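Local coordinates for protein 6-phosphogluconate dehydratase (Shewanella oneidensis, PDB 2GP4) that catalyses the dehydration of 6-phosphogluconate, probably through an iron-sulfur cluster that is absent from this apo form, at residues A[186-192]-A[295-299]; A[256-260]-A[301-307]; A[377-382]-A[398-402]. All blocks are in the same frame, centred on the assembly; numbering follows the deposited sequence.

Interaction 1: A[186-192]-A[295-299]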
loop_
_atom_site.group_PDB
_atom_site.type_symbol
_atom_site.label_atom_id
_atom_site.label_comp_id
_atom_site.label_asym_id
_atom_site.label_seq_id
_atom_site.Cartn_x
_atom_site.Cartn_y
_atom_site.Cartn_z
ATOM N N LEU A 186 14.417 -7.775 3.458
ATOM C CA LEU A 186 14.945 -8.203 2.160
ATOM C C LEU A 186 16.456 -7.974 1.987
ATOM O O LEU A 186 17.076 -8.577 1.107
ATOM C CB LEU A 186 14.138 -7.600 1.007
ATOM C CG LEU A 186 12.676 -8.068 0.946
ATOM C CD1 LEU A 186 11.831 -7.097 0.124
ATOM C CD2 LEU A 186 12.545 -9.510 0.431
ATOM N N SER A 187 17.045 -7.129 2.832
ATOM C CA SER A 187 18.503 -7.027 2.913
ATOM C C SER A 187 19.120 -8.332 3.412
ATOM O O SER A 187 20.277 -8.633 3.127
ATOM C CB SER A 187 18.927 -5.870 3.817
ATOM O OG SER A 187 19.127 -4.690 3.065
ATOM N N PHE A 188 18.332 -9.094 4.167
ATOM C CA PHE A 188 18.755 -10.385 4.694
ATOM C C PHE A 188 17.889 -11.469 4.074
ATOM O O PHE A 188 17.447 -12.401 4.747
ATOM C CB PHE A 188 18.672 -10.376 6.221
ATOM C CG PHE A 188 19.646 -9.425 6.862
ATOM C CD1 PHE A 188 19.399 -8.053 6.875
ATOM C CD2 PHE A 188 20.829 -9.896 7.420
ATOM C CE1 PHE A 188 20.304 -7.172 7.445
ATOM C CE2 PHE A 188 21.742 -9.018 7.996
ATOM C CZ PHE A 188 21.475 -7.654 8.013
ATOM N N GLY A 189 17.676 -11.328 2.764
ATOM C CA GLY A 189 16.748 -12.148 2.003
ATOM C C GLY A 189 17.010 -13.637 1.976
ATOM O O GLY A 189 16.137 -14.405 1.575
ATOM N N HIS A 190 18.209 -14.036 2.397
ATOM C CA HIS A 190 18.619 -15.454 2.450
ATOM C C HIS A 190 18.021 -16.193 3.654
ATOM O O HIS A 190 17.959 -17.420 3.673
ATOM C CB HIS A 190 20.150 -15.569 2.452
ATOM C CG HIS A 190 20.807 -14.857 3.594
ATOM N ND1 HIS A 190 21.598 -15.505 4.520
ATOM C CD2 HIS A 190 20.768 -13.557 3.976
ATOM C CE1 HIS A 190 22.025 -14.633 5.416
ATOM N NE2 HIS A 190 21.532 -13.446 5.112
ATOM N N LEU A 191 17.579 -15.440 4.655
ATOM C CA LEU A 191 16.950 -16.026 5.834
ATOM C C LEU A 191 15.458 -16.258 5.588
ATOM O O LEU A 191 14.812 -15.452 4.919
ATOM C CB LEU A 191 17.137 -15.119 7.058
ATOM C CG LEU A 191 18.533 -14.643 7.481
ATOM C CD1 LEU A 191 18.431 -13.787 8.735
ATOM C CD2 LEU A 191 19.508 -15.805 7.705
ATOM N N PRO A 192 14.911 -17.377 6.107
ATOM C CA PRO A 192 13.460 -17.527 6.160
ATOM C C PRO A 192 12.887 -16.646 7.261
ATOM O O PRO A 192 13.512 -16.489 8.321
ATOM C CB PRO A 192 13.270 -18.999 6.529
ATOM C CG PRO A 192 14.510 -19.367 7.264
ATOM C CD PRO A 192 15.609 -18.563 6.640
ATOM N N TYR A 295 13.414 -25.183 2.627
ATOM C CA TYR A 295 14.105 -23.885 2.626
ATOM C C TYR A 295 13.342 -22.824 1.830
ATOM O O TYR A 295 13.217 -22.914 0.605
ATOM C CB TYR A 295 15.545 -24.023 2.108
ATOM C CG TYR A 295 16.332 -22.722 2.033
ATOM C CD1 TYR A 295 16.342 -21.816 3.101
ATOM C CD2 TYR A 295 17.086 -22.410 0.896
ATOM C CE1 TYR A 295 17.073 -20.633 3.035
ATOM C CE2 TYR A 295 17.822 -21.230 0.820
ATOM C CZ TYR A 295 17.812 -20.345 1.893
ATOM O OH TYR A 295 18.537 -19.175 1.823
ATOM N N SER A 296 12.848 -21.822 2.553
ATOM C CA SER A 296 12.025 -20.761 1.981
ATOM C C SER A 296 12.510 -19.370 2.414
ATOM O O SER A 296 11.914 -18.749 3.299
ATOM C CB SER A 296 10.558 -20.963 2.372
ATOM O OG SER A 296 10.077 -22.225 1.934
ATOM N N PRO A 297 13.592 -18.874 1.782
ATOM C CA PRO A 297 14.122 -17.554 2.124
ATOM C C PRO A 297 13.166 -16.429 1.706
ATOM O O PRO A 297 12.549 -16.504 0.642
ATOM C CB PRO A 297 15.438 -17.489 1.338
ATOM C CG PRO A 297 15.266 -18.426 0.221
ATOM C CD PRO A 297 14.368 -19.518 0.709
ATOM N N ILE A 298 13.039 -15.407 2.548
ATOM C CA ILE A 298 12.097 -14.307 2.285
ATOM C C ILE A 298 12.327 -13.611 0.936
ATOM O O ILE A 298 11.368 -13.200 0.282
ATOM C CB ILE A 298 12.036 -13.271 3.450
ATOM C CG1 ILE A 298 10.827 -12.338 3.270
ATOM C CG2 ILE A 298 13.342 -12.497 3.566
ATOM C CD1 ILE A 298 10.277 -11.751 4.557
ATOM N N GLY A 299 13.591 -13.509 0.525
ATOM C CA GLY A 299 13.950 -12.894 -0.749
ATOM C C GLY A 299 13.514 -13.694 -1.962
ATOM O O GLY A 299 13.580 -13.202 -3.092
#
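P297 occupies the N-cap position of helix 298-301, and around it the 295-299 segment meets a loop of two overlapping type I turns, L186 to G189 and F188 to L191, in the N-terminal, largely helical domain. The contact illustrates how the start of a helix can be bound by carbonyls from a distant loop. I298 N donates to L191 O at 3.0 Å, nearly straight (175°) although tilted from the carbonyl plane, while G299 N meets a lone pair of G189 O at 2.9 Å. The first two amides of the helix are thereby satisfied. G299 CA lies 4.0 Å from G189 CA, and a CB on G299 would point toward the loop.

Y295 shows how an aromatic side chain joins such a junction. From CB, a trans first torsion (chi1 178°) sets CG opposite the backbone nitrogen and carries the ring along the loop. P297 CD lies over the centre of one face of the ring. At the ring edge, CE1 approaches P192 CD at 4.4 Å. CE1 and CZ both flank H190 O, in the plane of the ring, and at the tip OH donates to that oxygen.

Apolar contacts complete the joint. I298 CG2 sits 3.8 Å from G189 CA, and L186 CD2 touches G299 CA. S296 OG turns elsewhere, to N391. The hydroxyl bond is short, 2.6 Å from Y295 OH to H190 O, and lies on a carbonyl lone pair.

Interaction 2: A[256-260]-A[301-307]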
loop_
_atom_site.group_PDB
_atom_site.type_symbol
_atom_site.label_atom_id
_atom_site.label_comp_id
_atom_site.label_asym_id
_atom_site.label_seq_id
_atom_site.Cartn_x
_atom_site.Cartn_y
_atom_site.Cartn_z
ATOM N N VAL A 256 -1.833 -12.140 1.002
ATOM C CA VAL A 256 -1.805 -12.583 -0.402
ATOM C C VAL A 256 -0.406 -12.949 -0.886
ATOM O O VAL A 256 -0.249 -13.761 -1.795
ATOM C CB VAL A 256 -2.410 -11.539 -1.383
ATOM C CG1 VAL A 256 -3.909 -11.633 -1.396
ATOM C CG2 VAL A 256 -1.944 -10.124 -1.046
HETATM N N MSE A 257 0.597 -12.334 -0.271
HETATM C CA MSE A 257 1.990 -12.571 -0.614
HETATM C C MSE A 257 2.580 -13.745 0.170
HETATM O O MSE A 257 3.754 -14.070 0.020
HETATM C CB MSE A 257 2.806 -11.304 -0.381
HETATM C CG MSE A 257 2.462 -10.176 -1.338
HETATM SE SE MSE A 257 3.585 -8.607 -1.081
HETATM C CE MSE A 257 5.325 -9.458 -1.310
ATOM N N GLY A 258 1.750 -14.370 1.003
ATOM C CA GLY A 258 2.135 -15.555 1.761
ATOM C C GLY A 258 3.267 -15.315 2.739
ATOM O O GLY A 258 4.137 -16.167 2.909
ATOM N N LEU A 259 3.248 -14.149 3.379
ATOM C CA LEU A 259 4.319 -13.739 4.281
ATOM C C LEU A 259 3.969 -13.932 5.757
ATOM O O LEU A 259 4.793 -13.696 6.635
ATOM C CB LEU A 259 4.730 -12.289 3.987
ATOM C CG LEU A 259 6.080 -11.976 3.313
ATOM C CD1 LEU A 259 6.786 -13.182 2.708
ATOM C CD2 LEU A 259 5.904 -10.870 2.277
ATOM N N GLN A 260 2.738 -14.362 6.013
ATOM C CA GLN A 260 2.291 -14.733 7.352
ATOM C C GLN A 260 1.346 -15.926 7.252
ATOM O O GLN A 260 0.840 -16.219 6.174
ATOM C CB GLN A 260 1.602 -13.555 8.047
ATOM C CG GLN A 260 0.500 -12.888 7.228
ATOM C CD GLN A 260 -0.121 -11.687 7.923
ATOM O OE1 GLN A 260 0.571 -10.865 8.527
ATOM N NE2 GLN A 260 -1.439 -11.578 7.828
ATOM N N VAL A 301 10.466 -15.822 -1.470
ATOM C CA VAL A 301 9.020 -15.784 -1.263
ATOM C C VAL A 301 8.466 -14.488 -1.864
ATOM O O VAL A 301 7.434 -14.495 -2.539
ATOM C CB VAL A 301 8.642 -15.925 0.226
ATOM C CG1 VAL A 301 7.131 -15.794 0.420
ATOM C CG2 VAL A 301 9.126 -17.263 0.765
ATOM N N VAL A 302 9.176 -13.386 -1.630
ATOM C CA VAL A 302 8.935 -12.159 -2.368
ATOM C C VAL A 302 9.545 -12.347 -3.760
ATOM O O VAL A 302 10.761 -12.503 -3.906
ATOM C CB VAL A 302 9.526 -10.916 -1.655
ATOM C CG1 VAL A 302 9.378 -9.677 -2.521
ATOM C CG2 VAL A 302 8.862 -10.707 -0.279
ATOM N N ASN A 303 8.677 -12.371 -4.767
ATOM C CA ASN A 303 9.083 -12.523 -6.162
ATOM C C ASN A 303 8.084 -11.793 -7.043
ATOM O O ASN A 303 7.126 -11.215 -6.528
ATOM C CB ASN A 303 9.200 -14.003 -6.564
ATOM C CG ASN A 303 7.890 -14.760 -6.411
ATOM O OD1 ASN A 303 6.895 -14.450 -7.067
ATOM N ND2 ASN A 303 7.889 -15.762 -5.552
ATOM N N GLU A 304 8.303 -11.824 -8.354
ATOM C CA GLU A 304 7.460 -11.106 -9.306
ATOM C C GLU A 304 5.980 -11.488 -9.202
ATOM O O GLU A 304 5.111 -10.614 -9.195
ATOM C CB GLU A 304 7.970 -11.292 -10.738
ATOM C CG GLU A 304 9.428 -10.855 -10.962
ATOM C CD GLU A 304 10.437 -12.007 -10.918
ATOM O OE1 GLU A 304 10.316 -12.904 -10.059
ATOM O OE2 GLU A 304 11.369 -12.007 -11.751
ATOM N N LYS A 305 5.703 -12.787 -9.100
ATOM C CA LYS A 305 4.327 -13.278 -9.014
ATOM C C LYS A 305 3.645 -12.858 -7.714
ATOM O O LYS A 305 2.461 -12.498 -7.713
ATOM C CB LYS A 305 4.283 -14.800 -9.130
ATOM C CG LYS A 305 4.604 -15.343 -10.508
ATOM C CD LYS A 305 4.826 -16.836 -10.439
ATOM C CE LYS A 305 5.501 -17.352 -11.693
ATOM N NZ LYS A 305 4.548 -17.464 -12.836
ATOM N N SER A 306 4.390 -12.913 -6.609
ATOM C CA SER A 306 3.819 -12.595 -5.302
ATOM C C SER A 306 3.616 -11.088 -5.150
ATOM O O SER A 306 2.655 -10.651 -4.521
ATOM C CB SER A 306 4.652 -13.189 -4.160
ATOM O OG SER A 306 5.985 -12.716 -4.181
ATOM N N ILE A 307 4.513 -10.310 -5.751
ATOM C CA ILE A 307 4.351 -8.858 -5.846
ATOM C C ILE A 307 3.099 -8.488 -6.648
ATOM O O ILE A 307 2.276 -7.680 -6.193
ATOM C CB ILE A 307 5.621 -8.175 -6.426
ATOM C CG1 ILE A 307 6.741 -8.154 -5.375
ATOM C CG2 ILE A 307 5.322 -6.752 -6.921
ATOM C CD1 ILE A 307 6.417 -7.361 -4.103
#
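A Schellman motif ending helix 252-256 packs here against the capped start of helix 304-316, with the side chain of M257, a selenomethionine, reaching from the end of the first helix over S306 of the second. The contact is buried and has no hydrogen bond across it, a clear case of two helix ends, each with capping bonds of its own, that meet mainly through apolar side chains.

M257 gives most of what the 256-260 segment contributes. Its CG lies 3.2 Å from S306 O, and the bend at chi3 (56°) turns the methyl toward two apolar neighbours: CE reaches I307 CD1 at 3.7 Å, side by side with it, and V302 CG2 at 3.9 Å. L259 shares that last methyl through CD2, while its side chain slides past V301 in the opposite direction and brings CD1 within 3.5 Å of V301 CG1. The same V301 methyl also touches the carbonyl oxygens of M257 and G258.

N303 and S306 form a capping box at the start of helix 304-316. N303 N donates to S306 OG at 2.8 Å, and in return S306 N reaches N303 OD1 at 3.0 Å from above the carbonyl plane, 42° out of it.

Interaction 3: A[377-382]-A[398-402]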
loop_
_atom_site.group_PDB
_atom_site.type_symbol
_atom_site.label_atom_id
_atom_site.label_comp_id
_atom_site.label_asym_id
_atom_site.label_seq_id
_atom_site.Cartn_x
_atom_site.Cartn_y
_atom_site.Cartn_z
ATOM N N ILE A 377 -9.457 -14.482 -1.725
ATOM C CA ILE A 377 -8.346 -15.180 -2.367
ATOM C C ILE A 377 -8.832 -16.345 -3.228
ATOM O O ILE A 377 -8.288 -16.575 -4.299
ATOM C CB ILE A 377 -7.250 -15.581 -1.342
ATOM C CG1 ILE A 377 -6.482 -14.326 -0.899
ATOM C CG2 ILE A 377 -6.288 -16.614 -1.921
ATOM C CD1 ILE A 377 -5.483 -14.552 0.219
ATOM N N LYS A 378 -9.873 -17.046 -2.787
ATOM C CA LYS A 378 -10.453 -18.121 -3.595
ATOM C C LYS A 378 -11.039 -17.581 -4.904
ATOM O O LYS A 378 -10.774 -18.128 -5.980
ATOM C CB LYS A 378 -11.512 -18.903 -2.816
ATOM C CG LYS A 378 -12.154 -20.023 -3.629
ATOM C CD LYS A 378 -13.397 -20.589 -2.967
ATOM C CE LYS A 378 -13.933 -21.772 -3.760
ATOM N NZ LYS A 378 -14.653 -21.326 -4.977
ATOM N N GLU A 379 -11.819 -16.507 -4.794
ATOM C CA GLU A 379 -12.416 -15.834 -5.947
ATOM C C GLU A 379 -11.377 -15.385 -6.969
ATOM O O GLU A 379 -11.524 -15.643 -8.171
ATOM C CB GLU A 379 -13.246 -14.632 -5.499
ATOM C CG GLU A 379 -14.574 -15.003 -4.877
ATOM C CD GLU A 379 -15.538 -15.583 -5.888
ATOM O OE1 GLU A 379 -15.833 -14.894 -6.889
ATOM O OE2 GLU A 379 -15.997 -16.728 -5.686
ATOM N N LEU A 380 -10.329 -14.716 -6.494
ATOM C CA LEU A 380 -9.302 -14.213 -7.392
ATOM C C LEU A 380 -8.523 -15.364 -8.041
ATOM O O LEU A 380 -8.263 -15.337 -9.248
ATOM C CB LEU A 380 -8.386 -13.218 -6.675
ATOM C CG LEU A 380 -9.058 -11.930 -6.180
ATOM C CD1 LEU A 380 -8.154 -11.207 -5.191
ATOM C CD2 LEU A 380 -9.472 -11.004 -7.332
ATOM N N LEU A 381 -8.182 -16.371 -7.238
ATOM C CA LEU A 381 -7.622 -17.626 -7.735
ATOM C C LEU A 381 -8.493 -18.269 -8.821
ATOM O O LEU A 381 -8.002 -18.561 -9.915
ATOM C CB LEU A 381 -7.400 -18.608 -6.580
ATOM C CG LEU A 381 -5.994 -18.957 -6.064
ATOM C CD1 LEU A 381 -4.897 -18.057 -6.618
ATOM C CD2 LEU A 381 -5.939 -19.012 -4.540
ATOM N N ASP A 382 -9.780 -18.474 -8.523
ATOM C CA ASP A 382 -10.724 -19.067 -9.479
ATOM C C ASP A 382 -10.768 -18.302 -10.802
ATOM O O ASP A 382 -10.919 -18.906 -11.860
ATOM C CB ASP A 382 -12.148 -19.137 -8.903
ATOM C CG ASP A 382 -12.292 -20.153 -7.785
ATOM O OD1 ASP A 382 -11.358 -20.958 -7.551
ATOM O OD2 ASP A 382 -13.359 -20.133 -7.125
ATOM N N LEU A 398 -0.694 -21.137 -3.368
ATOM C CA LEU A 398 -1.475 -20.071 -2.722
ATOM C C LEU A 398 -2.861 -20.504 -2.235
ATOM O O LEU A 398 -3.446 -19.839 -1.384
ATOM C CB LEU A 398 -1.594 -18.831 -3.622
ATOM C CG LEU A 398 -2.068 -17.553 -2.909
ATOM C CD1 LEU A 398 -1.020 -17.029 -1.928
ATOM C CD2 LEU A 398 -2.478 -16.478 -3.895
ATOM N N ARG A 399 -3.367 -21.617 -2.766
ATOM C CA ARG A 399 -4.659 -22.186 -2.365
ATOM C C ARG A 399 -4.719 -22.479 -0.858
ATOM O O ARG A 399 -5.812 -22.594 -0.285
ATOM C CB ARG A 399 -4.944 -23.450 -3.186
ATOM C CG ARG A 399 -6.414 -23.824 -3.370
ATOM C CD ARG A 399 -7.249 -22.734 -4.048
ATOM N NE ARG A 399 -7.239 -22.758 -5.512
ATOM C CZ ARG A 399 -8.219 -22.256 -6.271
ATOM N NH1 ARG A 399 -9.301 -21.718 -5.716
ATOM N NH2 ARG A 399 -8.132 -22.300 -7.589
ATOM N N ARG A 400 -3.545 -22.570 -0.225
ATOM C CA ARG A 400 -3.426 -22.721 1.231
ATOM C C ARG A 400 -4.013 -21.525 1.981
ATOM O O ARG A 400 -4.400 -21.635 3.151
ATOM C CB ARG A 400 -1.963 -22.879 1.644
ATOM C CG ARG A 400 -1.321 -24.167 1.228
ATOM C CD ARG A 400 0.174 -24.140 1.522
ATOM N NE ARG A 400 0.830 -25.355 1.044
ATOM C CZ ARG A 400 0.861 -26.507 1.708
ATOM N NH1 ARG A 400 0.272 -26.624 2.892
ATOM N NH2 ARG A 400 1.484 -27.551 1.184
ATOM N N TYR A 401 -4.067 -20.384 1.301
ATOM C CA TYR A 401 -4.577 -19.159 1.898
ATOM C C TYR A 401 -6.087 -18.994 1.745
ATOM O O TYR A 401 -6.655 -17.992 2.172
ATOM C CB TYR A 401 -3.778 -17.945 1.398
ATOM C CG TYR A 401 -2.451 -17.863 2.094
ATOM C CD1 TYR A 401 -1.392 -18.681 1.710
ATOM C CD2 TYR A 401 -2.269 -17.016 3.181
ATOM C CE1 TYR A 401 -0.181 -18.639 2.370
ATOM C CE2 TYR A 401 -1.055 -16.962 3.852
ATOM C CZ TYR A 401 -0.014 -17.778 3.441
ATOM O OH TYR A 401 1.200 -17.738 4.093
ATOM N N THR A 402 -6.732 -20.004 1.167
ATOM C CA THR A 402 -8.196 -20.093 1.164
ATOM C C THR A 402 -8.688 -20.845 2.400
ATOM O O THR A 402 -9.887 -21.054 2.571
ATOM C CB THR A 402 -8.743 -20.783 -0.110
ATOM O OG1 THR A 402 -8.389 -22.175 -0.107
ATOM C CG2 THR A 402 -8.203 -20.115 -1.360
#
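L381 forms the tight centre of a packing contact between helix 372-383 and the 3-10 turn 398-401, and the two sides of this leucine exemplify a common division between apolar core and charged margin. On the inner side the two leucines meet at an oblique angle, L381 CD1 4.0 Å from L398 CD2. I377 extends the apolar strip, laying CD1 alongside Y401 CB, and T402 CG2 presses on the helix backbone 3.7 Å from K378 CA. The hydroxyl of T402 turns back into its own turn, where R399 O accepts from both T402 OG1 and T402 N.

The outer side is polar and turned to solvent, ending at the exposed D382. Bends at chi2 (58°) and chi3 (86°) lead R399 along L381, the two side chains running past each other in opposite directions, and L381 CB lies over one guanidinium face, 3.7 Å from R399 NH1. At the edge of that group NH1 donates to D382 OD1 at 2.9 Å, nearly straight at 169°, and D382 OD2 takes K378 NZ at 2.8 Å. The carboxylate thus lies between two cations and would be expected to offset their mutual repulsion. A leucine in place of R399 would probably leave D382 OD1 without its cation and L381 CB without the flat group that covers it.

Farther in, I377 rests on E255 and V256 of helix 252-256, L398 touches N309 of helix 304-316, and the turn itself joins strand 395-396 to strand 403-408.

How the interactions relate
The three contacts lie in the same N-terminal part of the protein but differ in chemistry with their place in the fold. Interactions 1 and 2 are buried, interaction 3 only partly so. Interaction 1 relies on hydrogen bonds to main-chain carbonyls, interaction 2 on apolar packing; salt bridges appear only in interaction 3, at its exposed margin. Interaction 1 uses the start of helix 298-301; interaction 2 takes its last residue, V301, and the start of the next helix, 304-316. The two touch directly, L186 CD2 packing on V302 CB at 3.9 Å. Interaction 2 in turn borders interaction 3, where Q260 O and Y401 OH probably hydrogen-bond and V256 packs on I377. Interactions 1 and 3 do not touch, their nearest atoms being about 10 Å apart.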